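Local coordinates for metallo-beta-lactamase family protein (Staphylococcus aureus, PDB 3R2U), which binds a single ferric iron in a metallo-beta-lactamase fold and is probably an enzyme of the persulfide dioxygenase type that also carries a rhodanese-like domain, at residues His75-Ala83 and His143-Leu151; Val161-Phe172 and Pro210-His219. All coordinates share one frame; numbering follows the deposited sequence. Where two conformers were deposited one is given.

Contact 1: residues His75-Ala83 and His143-Leu151. With FE (Fe (III) ion), chain E.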
loop_
_atom_site.group_PDB
_atom_site.type_symbol
_atom_site.label_atom_id
_atom_site.label_comp_id
_atom_site.label_asym_id
_atom_site.label_seq_id
_atom_site.Cartn_x
_atom_site.Cartn_y
_atom_site.Cartn_z
ATOM N N HIS A 75 -5.075 26.790 11.654
ATOM C CA HIS A 75 -4.240 27.866 11.138
ATOM C C HIS A 75 -3.265 27.377 10.074
ATOM O O HIS A 75 -2.900 26.195 10.046
ATOM C CB HIS A 75 -3.332 28.435 12.252
ATOM C CG HIS A 75 -4.049 29.002 13.447
ATOM N ND1 HIS A 75 -4.689 28.215 14.383
ATOM C CD2 HIS A 75 -4.118 30.272 13.918
ATOM C CE1 HIS A 75 -5.175 28.984 15.343
ATOM N NE2 HIS A 75 -4.848 30.237 15.082
ATOM N N ALA A 76 -2.842 28.309 9.221
ATOM C CA ALA A 76 -1.746 28.079 8.275
ATOM C C ALA A 76 -1.082 29.420 7.975
ATOM O O ALA A 76 -1.728 30.459 7.944
ATOM C CB ALA A 76 -2.223 27.415 6.989
ATOM N N ALA A 77 0.214 29.382 7.736
ATOM C CA ALA A 77 0.966 30.564 7.441
ATOM C C ALA A 77 1.960 30.200 6.363
ATOM O O ALA A 77 2.355 29.040 6.210
ATOM C CB ALA A 77 1.693 31.084 8.703
ATOM N N GLU A 78 2.366 31.214 5.631
ATOM C CA GLU A 78 3.248 31.067 4.548
ATOM C C GLU A 78 4.360 32.115 4.658
ATOM O O GLU A 78 4.090 33.278 4.902
ATOM C CB GLU A 78 2.398 31.256 3.285
ATOM C CG GLU A 78 3.114 31.189 2.034
ATOM C CD GLU A 78 2.172 30.928 0.874
ATOM O OE1 GLU A 78 1.707 29.765 0.733
ATOM O OE2 GLU A 78 1.946 31.874 0.086
ATOM N N THR A 79 5.599 31.709 4.426
ATOM C CA THR A 79 6.732 32.617 4.561
ATOM C C THR A 79 6.892 33.665 3.451
ATOM O O THR A 79 7.415 34.757 3.698
ATOM C CB THR A 79 8.038 31.831 4.734
ATOM O OG1 THR A 79 8.275 30.997 3.592
ATOM C CG2 THR A 79 7.950 30.923 6.008
ATOM N N HIS A 80 6.472 33.330 2.236
ATOM C CA HIS A 80 6.603 34.225 1.087
ATOM C C HIS A 80 5.931 33.633 -0.133
ATOM O O HIS A 80 5.425 32.501 -0.080
ATOM C CB HIS A 80 8.097 34.471 0.770
ATOM C CG HIS A 80 8.855 33.253 0.343
ATOM N ND1 HIS A 80 9.142 32.209 1.197
ATOM C CD2 HIS A 80 9.447 32.946 -0.836
ATOM C CE1 HIS A 80 9.837 31.291 0.544
ATOM N NE2 HIS A 80 10.039 31.721 -0.688
ATOM N N ILE A 81 5.919 34.390 -1.228
ATOM C CA ILE A 81 5.332 33.937 -2.484
ATOM C C ILE A 81 6.342 32.973 -3.124
ATOM O O ILE A 81 7.393 33.381 -3.599
ATOM C CB ILE A 81 5.011 35.134 -3.437
ATOM C CG1 ILE A 81 4.100 36.155 -2.734
ATOM C CG2 ILE A 81 4.384 34.639 -4.710
ATOM C CD1 ILE A 81 3.709 37.373 -3.600
ATOM N N HIS A 82 6.023 31.682 -3.101
ATOM C CA HIS A 82 6.945 30.655 -3.572
ATOM C C HIS A 82 7.118 30.578 -5.060
ATOM O O HIS A 82 6.187 30.823 -5.819
ATOM C CB HIS A 82 6.532 29.294 -3.021
ATOM C CG HIS A 82 6.561 29.241 -1.537
ATOM N ND1 HIS A 82 7.738 29.265 -0.825
ATOM C CD2 HIS A 82 5.564 29.193 -0.621
ATOM C CE1 HIS A 82 7.463 29.215 0.467
ATOM N NE2 HIS A 82 6.153 29.181 0.616
ATOM N N ALA A 83 8.343 30.247 -5.463
ATOM C CA ALA A 83 8.704 30.117 -6.867
ATOM C C ALA A 83 8.958 28.673 -7.254
ATOM O O ALA A 83 9.133 28.378 -8.430
ATOM C CB ALA A 83 9.972 30.933 -7.148
ATOM N N HIS A 143 15.321 37.393 -0.214
ATOM C CA HIS A 143 14.967 36.375 -1.176
ATOM C C HIS A 143 13.812 36.951 -2.000
ATOM O O HIS A 143 13.810 36.862 -3.227
ATOM C CB HIS A 143 14.587 35.090 -0.455
ATOM C CG HIS A 143 14.085 34.023 -1.363
ATOM N ND1 HIS A 143 14.878 33.438 -2.326
ATOM C CD2 HIS A 143 12.877 33.418 -1.447
ATOM C CE1 HIS A 143 14.172 32.524 -2.975
ATOM N NE2 HIS A 143 12.956 32.496 -2.461
ATOM N N THR A 144 12.851 37.557 -1.301
ATOM C CA THR A 144 11.751 38.286 -1.913
ATOM C C THR A 144 11.498 39.505 -1.040
ATOM O O THR A 144 11.843 39.491 0.157
ATOM C CB THR A 144 10.435 37.497 -2.002
ATOM O OG1 THR A 144 9.928 37.262 -0.680
ATOM C CG2 THR A 144 10.638 36.206 -2.755
ATOM N N PRO A 145 10.906 40.564 -1.623
ATOM C CA PRO A 145 10.657 41.758 -0.818
ATOM C C PRO A 145 9.651 41.544 0.328
ATOM O O PRO A 145 9.698 42.276 1.337
ATOM C CB PRO A 145 10.115 42.782 -1.841
ATOM C CG PRO A 145 10.396 42.172 -3.225
ATOM C CD PRO A 145 10.405 40.700 -3.006
ATOM N N GLU A 146 8.767 40.552 0.182
ATOM C CA GLU A 146 7.730 40.304 1.190
ATOM C C GLU A 146 8.064 39.208 2.203
ATOM O O GLU A 146 7.297 39.010 3.130
ATOM C CB GLU A 146 6.381 39.965 0.536
ATOM C CG GLU A 146 6.207 38.506 0.065
ATOM C CD GLU A 146 7.028 38.147 -1.161
ATOM O OE1 GLU A 146 7.437 39.053 -1.912
ATOM O OE2 GLU A 146 7.237 36.943 -1.390
ATOM N N SER A 147 9.184 38.512 2.023
ATOM C CA SER A 147 9.562 37.395 2.893
ATOM C C SER A 147 9.482 37.702 4.357
ATOM O O SER A 147 10.016 38.696 4.816
ATOM C CB SER A 147 10.990 36.886 2.606
ATOM O OG SER A 147 11.040 36.119 1.424
ATOM N N ILE A 148 8.814 36.814 5.080
ATOM C CA ILE A 148 8.692 36.906 6.508
ATOM C C ILE A 148 9.137 35.596 7.137
ATOM O O ILE A 148 9.093 34.549 6.504
ATOM C CB ILE A 148 7.240 37.256 6.951
ATOM C CG1 ILE A 148 6.234 36.261 6.390
ATOM C CG2 ILE A 148 6.886 38.712 6.546
ATOM C CD1 ILE A 148 4.822 36.490 6.877
ATOM N N SER A 149 9.627 35.690 8.362
ATOM C CA SER A 149 10.032 34.546 9.147
ATOM C C SER A 149 9.223 34.523 10.440
ATOM O O SER A 149 8.795 35.586 10.915
ATOM C CB SER A 149 11.524 34.629 9.459
ATOM O OG SER A 149 12.291 34.463 8.274
ATOM N N PHE A 150 9.012 33.332 11.015
ATOM C CA PHE A 150 8.217 33.218 12.231
ATOM C C PHE A 150 9.038 32.740 13.448
ATOM O O PHE A 150 9.615 31.641 13.437
ATOM C CB PHE A 150 7.024 32.285 11.975
ATOM C CG PHE A 150 6.185 32.681 10.781
ATOM C CD1 PHE A 150 5.198 33.626 10.893
ATOM C CD2 PHE A 150 6.365 32.071 9.552
ATOM C CE1 PHE A 150 4.397 33.960 9.787
ATOM C CE2 PHE A 150 5.578 32.422 8.449
ATOM C CZ PHE A 150 4.607 33.362 8.583
ATOM N N LEU A 151 9.096 33.573 14.481
ATOM C CA LEU A 151 9.856 33.265 15.700
ATOM C C LEU A 151 8.920 32.658 16.726
ATOM O O LEU A 151 7.999 33.322 17.237
ATOM C CB LEU A 151 10.516 34.516 16.255
ATOM C CG LEU A 151 11.448 34.340 17.463
ATOM C CD1 LEU A 151 12.710 33.579 17.030
ATOM C CD2 LEU A 151 11.800 35.708 18.070
HETATM FE FE FE E . 11.372 30.851 -2.455
HETATM O O HOH W 1 10.164 32.207 -3.968
HETATM O O HOH W 2 9.760 29.236 -2.500
HETATM O O HOH W 3 12.405 29.906 -4.092
#
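His80 and His143 meet at the iron(III) ion, each offering NE2; the metal lies 2.4 Å from His80 NE2 and 2.3 Å from His143 NE2. The imidazole planes stand 83° apart, with His80 NE2 beside the edge of the His143 ring, 3.4 Å from His143 CD2. Asp169 and three waters complete six ligands. Behind the metal, His80 ND1 donates to Thr79 OG1 (2.8 Å) in the plane of the ring, which probably helps hold the ring's rotation with NE2 turned to the iron; His143 ND1 is likewise occupied, by Arg178 O.

Two nearly straight hydrogen bonds join the segments, one between backbones and one to a carboxylate. Ile148 N reaches Thr79 O at 2.8 Å, and Ile81 N donates to Glu146 OE2 at 2.9 Å, on the anti side of the carboxylate. Glu146 gets there by folding back, its CG between backbone N and carbonyl carbon (chi1 81°) and its chain bent at chi2 (-72°). The Ser147 hydroxyl, which shares a hydrogen bond with Thr144 OG1, lies against His80 CB.

Apolar packing closes the other end, where Phe150 CZ sits 3.7 Å from Ala77 CB while Thr79 CG2 comes to the ring edge near CE2.

Loops leaving strand 72-77 and preceding strand 148-153, in different sheets, supply both histidines of a two-histidine, one-carboxylate facial triad, as in iron-dependent members of the metallo-beta-lactamase superfamily.

Contact 2: residues Val161-Phe172 and Pro210-His219. With FE (Fe (III) ion), chain E.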
loop_
_atom_site.group_PDB
_atom_site.type_symbol
_atom_site.label_atom_id
_atom_site.label_comp_id
_atom_site.label_asym_id
_atom_site.label_seq_id
_atom_site.Cartn_x
_atom_site.Cartn_y
_atom_site.Cartn_z
ATOM N N VAL A 161 11.911 32.378 26.490
ATOM C CA VAL A 161 12.884 32.610 25.437
ATOM C C VAL A 161 12.404 31.877 24.200
ATOM O O VAL A 161 11.694 30.880 24.322
ATOM C CB VAL A 161 14.284 32.064 25.827
ATOM C CG1 VAL A 161 14.899 32.860 27.011
ATOM C CG2 VAL A 161 14.214 30.574 26.163
ATOM N N PRO A 162 12.775 32.372 23.008
ATOM C CA PRO A 162 12.354 31.726 21.777
ATOM C C PRO A 162 13.051 30.396 21.571
ATOM O O PRO A 162 14.154 30.170 22.086
ATOM C CB PRO A 162 12.751 32.737 20.704
ATOM C CG PRO A 162 13.906 33.473 21.301
ATOM C CD PRO A 162 13.584 33.580 22.741
ATOM N N MET A 163 12.402 29.516 20.825
ATOM C CA MET A 163 12.916 28.197 20.552
ATOM C C MET A 163 13.504 28.090 19.157
ATOM O O MET A 163 14.510 27.438 18.960
ATOM C CB MET A 163 11.791 27.165 20.684
ATOM C CG MET A 163 12.236 25.685 20.478
ATOM S SD MET A 163 10.847 24.573 20.164
ATOM C CE MET A 163 9.887 24.779 21.655
ATOM N N GLY A 164 12.859 28.706 18.169
ATOM C CA GLY A 164 13.320 28.568 16.807
ATOM C C GLY A 164 12.672 29.545 15.853
ATOM O O GLY A 164 11.710 30.224 16.202
ATOM N N LEU A 165 13.216 29.602 14.644
ATOM C CA LEU A 165 12.744 30.492 13.622
ATOM C C LEU A 165 12.389 29.719 12.363
ATOM O O LEU A 165 13.232 28.990 11.826
ATOM C CB LEU A 165 13.839 31.479 13.272
ATOM C CG LEU A 165 13.550 32.581 12.230
ATOM C CD1 LEU A 165 12.619 33.634 12.801
ATOM C CD2 LEU A 165 14.870 33.225 11.754
ATOM N N PHE A 166 11.151 29.868 11.901
ATOM C CA PHE A 166 10.751 29.303 10.603
ATOM C C PHE A 166 11.239 30.343 9.617
ATOM O O PHE A 166 10.668 31.436 9.522
ATOM C CB PHE A 166 9.253 29.127 10.522
ATOM C CG PHE A 166 8.746 28.085 11.442
ATOM C CD1 PHE A 166 8.857 26.740 11.098
ATOM C CD2 PHE A 166 8.163 28.438 12.666
ATOM C CE1 PHE A 166 8.394 25.746 11.948
ATOM C CE2 PHE A 166 7.695 27.458 13.524
ATOM C CZ PHE A 166 7.811 26.106 13.171
ATOM N N SER A 167 12.312 30.007 8.911
ATOM C CA SER A 167 13.013 30.956 8.075
ATOM C C SER A 167 12.729 30.938 6.569
ATOM O O SER A 167 13.322 31.713 5.829
ATOM C CB SER A 167 14.510 30.779 8.299
ATOM O OG SER A 167 14.933 29.493 7.884
ATOM N N GLY A 168 11.840 30.082 6.098
ATOM C CA GLY A 168 11.533 30.077 4.673
ATOM C C GLY A 168 12.789 29.947 3.825
ATOM O O GLY A 168 13.615 29.071 4.061
ATOM N N ASP A 169 12.921 30.818 2.821
ATOM C CA ASP A 169 14.084 30.829 1.964
ATOM C C ASP A 169 15.038 31.972 2.321
ATOM O O ASP A 169 15.894 32.362 1.510
ATOM C CB ASP A 169 13.664 30.884 0.488
ATOM C CG ASP A 169 13.017 29.589 0.013
ATOM O OD1 ASP A 169 13.075 28.571 0.730
ATOM O OD2 ASP A 169 12.457 29.579 -1.083
ATOM N N PHE A 170 14.902 32.498 3.540
ATOM C CA PHE A 170 15.772 33.556 4.051
ATOM C C PHE A 170 17.100 32.924 4.496
ATOM O O PHE A 170 18.152 33.219 3.927
ATOM C CB PHE A 170 15.038 34.325 5.168
ATOM C CG PHE A 170 15.928 35.150 6.057
ATOM C CD1 PHE A 170 16.923 35.948 5.531
ATOM C CD2 PHE A 170 15.702 35.187 7.431
ATOM C CE1 PHE A 170 17.734 36.731 6.364
ATOM C CE2 PHE A 170 16.505 35.961 8.272
ATOM C CZ PHE A 170 17.526 36.734 7.732
ATOM N N ILE A 171 17.039 32.026 5.483
ATOM C CA ILE A 171 18.222 31.295 5.954
ATOM C C ILE A 171 18.063 29.791 5.751
ATOM O O ILE A 171 17.067 29.197 6.209
ATOM C CB ILE A 171 18.472 31.497 7.456
ATOM C CG1 ILE A 171 18.705 32.985 7.774
ATOM C CG2 ILE A 171 19.707 30.679 7.899
ATOM C CD1 ILE A 171 18.802 33.260 9.244
ATOM N N PHE A 172 19.042 29.176 5.079
ATOM C CA PHE A 172 19.059 27.720 4.899
ATOM C C PHE A 172 20.123 27.153 5.796
ATOM O O PHE A 172 20.860 27.907 6.451
ATOM C CB PHE A 172 19.410 27.317 3.468
ATOM C CG PHE A 172 18.442 27.803 2.440
ATOM C CD1 PHE A 172 17.100 27.475 2.528
ATOM C CD2 PHE A 172 18.884 28.535 1.346
ATOM C CE1 PHE A 172 16.200 27.898 1.558
ATOM C CE2 PHE A 172 17.999 28.962 0.364
ATOM C CZ PHE A 172 16.656 28.661 0.474
ATOM N N PRO A 210 18.922 34.888 20.162
ATOM C CA PRO A 210 19.782 33.975 20.941
ATOM C C PRO A 210 20.404 32.893 20.054
ATOM O O PRO A 210 19.733 32.312 19.204
ATOM C CB PRO A 210 18.829 33.368 21.962
ATOM C CG PRO A 210 17.639 34.358 22.021
ATOM C CD PRO A 210 17.519 34.843 20.616
ATOM N N ASP A 211 21.683 32.634 20.254
ATOM C CA ASP A 211 22.401 31.682 19.410
ATOM C C ASP A 211 21.928 30.221 19.528
ATOM O O ASP A 211 22.241 29.402 18.675
ATOM C CB ASP A 211 23.912 31.795 19.647
ATOM C CG ASP A 211 24.524 33.040 18.977
ATOM O OD1 ASP A 211 23.809 33.733 18.195
ATOM O OD2 ASP A 211 25.727 33.309 19.212
ATOM N N TYR A 212 21.154 29.917 20.556
ATOM C CA TYR A 212 20.646 28.559 20.767
ATOM C C TYR A 212 19.278 28.286 20.086
ATOM O O TYR A 212 18.700 27.171 20.222
ATOM C CB TYR A 212 20.556 28.273 22.265
ATOM C CG TYR A 212 19.689 29.260 23.034
ATOM C CD1 TYR A 212 18.308 29.270 22.877
ATOM C CD2 TYR A 212 20.249 30.154 23.943
ATOM C CE1 TYR A 212 17.516 30.154 23.574
ATOM C CE2 TYR A 212 19.456 31.052 24.655
ATOM C CZ TYR A 212 18.095 31.043 24.466
ATOM O OH TYR A 212 17.291 31.914 25.148
ATOM N N ILE A 213 18.733 29.277 19.382
ATOM C CA ILE A 213 17.471 29.034 18.688
ATOM C C ILE A 213 17.725 28.103 17.499
ATOM O O ILE A 213 18.803 28.125 16.889
ATOM C CB ILE A 213 16.754 30.301 18.188
ATOM C CG1 ILE A 213 17.521 30.976 17.051
ATOM C CG2 ILE A 213 16.456 31.261 19.355
ATOM C CD1 ILE A 213 16.693 32.073 16.345
ATOM N N GLN A 214 16.749 27.261 17.196
ATOM C CA GLN A 214 16.843 26.422 16.005
ATOM C C GLN A 214 16.457 27.238 14.767
ATOM O O GLN A 214 15.777 28.254 14.880
ATOM C CB GLN A 214 15.915 25.231 16.114
ATOM C CG GLN A 214 16.225 24.302 17.268
ATOM C CD GLN A 214 15.264 23.139 17.321
ATOM O OE1 GLN A 214 14.962 22.540 16.301
ATOM N NE2 GLN A 214 14.793 22.803 18.513
ATOM N N ILE A 215 16.921 26.789 13.598
ATOM C CA ILE A 215 16.585 27.393 12.319
ATOM C C ILE A 215 15.815 26.317 11.555
ATOM O O ILE A 215 16.329 25.229 11.311
ATOM C CB ILE A 215 17.843 27.814 11.488
ATOM C CG1 ILE A 215 18.694 28.858 12.214
ATOM C CG2 ILE A 215 17.440 28.337 10.131
ATOM C CD1 ILE A 215 17.970 30.094 12.621
ATOM N N TRP A 216 14.576 26.618 11.208
ATOM C CA TRP A 216 13.721 25.696 10.499
ATOM C C TRP A 216 13.450 26.241 9.098
ATOM O O TRP A 216 12.511 26.985 8.899
ATOM C CB TRP A 216 12.420 25.527 11.267
ATOM C CG TRP A 216 12.606 25.015 12.669
ATOM C CD1 TRP A 216 13.380 23.964 13.063
ATOM C CD2 TRP A 216 11.947 25.490 13.845
ATOM N NE1 TRP A 216 13.272 23.774 14.419
ATOM C CE2 TRP A 216 12.394 24.696 14.924
ATOM C CE3 TRP A 216 11.040 26.527 14.097
ATOM C CZ2 TRP A 216 11.959 24.902 16.240
ATOM C CZ3 TRP A 216 10.601 26.727 15.404
ATOM C CH2 TRP A 216 11.065 25.913 16.458
ATOM N N PRO A 217 14.279 25.851 8.120
ATOM C CA PRO A 217 14.196 26.404 6.777
ATOM C C PRO A 217 13.074 25.812 5.917
ATOM O O PRO A 217 12.517 24.761 6.240
ATOM C CB PRO A 217 15.573 26.072 6.200
ATOM C CG PRO A 217 15.896 24.750 6.833
ATOM C CD PRO A 217 15.284 24.776 8.206
ATOM N N GLY A 218 12.783 26.495 4.819
ATOM C CA GLY A 218 11.737 26.086 3.904
ATOM C C GLY A 218 12.218 25.181 2.800
ATOM O O GLY A 218 11.419 24.552 2.127
ATOM N N HIS A 219 13.528 25.133 2.585
ATOM C CA HIS A 219 14.092 24.265 1.556
ATOM C C HIS A 219 15.388 23.698 2.055
ATOM O O HIS A 219 16.088 24.328 2.851
ATOM C CB HIS A 219 14.300 24.984 0.219
ATOM C CG HIS A 219 13.034 25.228 -0.536
ATOM N ND1 HIS A 219 12.272 26.367 -0.368
ATOM C CD2 HIS A 219 12.390 24.477 -1.466
ATOM C CE1 HIS A 219 11.209 26.304 -1.151
ATOM N NE2 HIS A 219 11.253 25.164 -1.823
HETATM FE FE FE E . 11.372 30.851 -2.455
HETATM O O HOH W 4 16.222 26.057 20.573
HETATM O O HOH W 5 10.428 27.885 7.278
HETATM O O HOH W 2 9.760 29.236 -2.500
HETATM O O HOH W 1 10.164 32.207 -3.968
HETATM O O HOH W 3 12.405 29.906 -4.092
#
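Trp216 spans three residues of the neighbouring strand, Gly164 to Phe166, and reaches Met163. Its CB rests near Leu165 O and Phe166 CD1. With CG anti to the carbonyl carbon (chi1 -59°), the indole runs back along the strand. There CE3 stands over the centre of one face of the Phe166 ring, 3.4 Å from Phe166 CZ, the planes inclined at 44°. Farther out, CZ3 lies against Gly164 C, and CH2 comes within 3.5 Å of Gly164 CA, whose C-H faces the six-membered ring in a CH-pi contact; a glycine here lets the indole lie on the backbone. At the far rim Met163 SD meets the ring edge, 3.9 Å from Trp216 CH2, as a Met-aromatic contact. On the pyrrole side NE1 donates to Gln214 OE1, approaching from above the amide plane at 2.8 Å.

Between the strands, parallel pairing alternates: Gln214 N to Met163 O, Leu165 N to Gln214 O, Trp216 N to Leu165 O (2.8 Å) and Ser167 N to Trp216 O. Past the strand ends, His219 ND1 donates to the syn lone pair of Asp169 OD1 (2.6 Å), while Asp169 OD2 binds the iron at 2.2 Å; the bond probably steadies the carboxylate.

Helix 191-206 lies between these adjacent parallel strands in sequence, making a beta-alpha-beta crossover; the C-terminal ends of its strands lead to the metal site of the metallo-beta-lactamase fold.

In the fold
Both contacts are buried and converge on one iron, contact 1 giving two histidines and contact 2 the aspartate, with three metal-bound waters common to both. Strands 148-153 and 164-168 are neighbours in one sheet, linked by a probable hydrogen bond from Phe166 N to Phe150 O. The contacts' chemistry differs with place: contact 1 joins the two sheets mainly through loops at strand ends and is largely polar around the metal, whereas contact 2 pairs strands within a single sheet, burying about twice the area, through regular backbone bonds and the packing of a tryptophan. Far from the iron, contact 2 meets a second subunit, where Tyr212 O is hydrogen-bonded to Thr236 OG1 of that subunit.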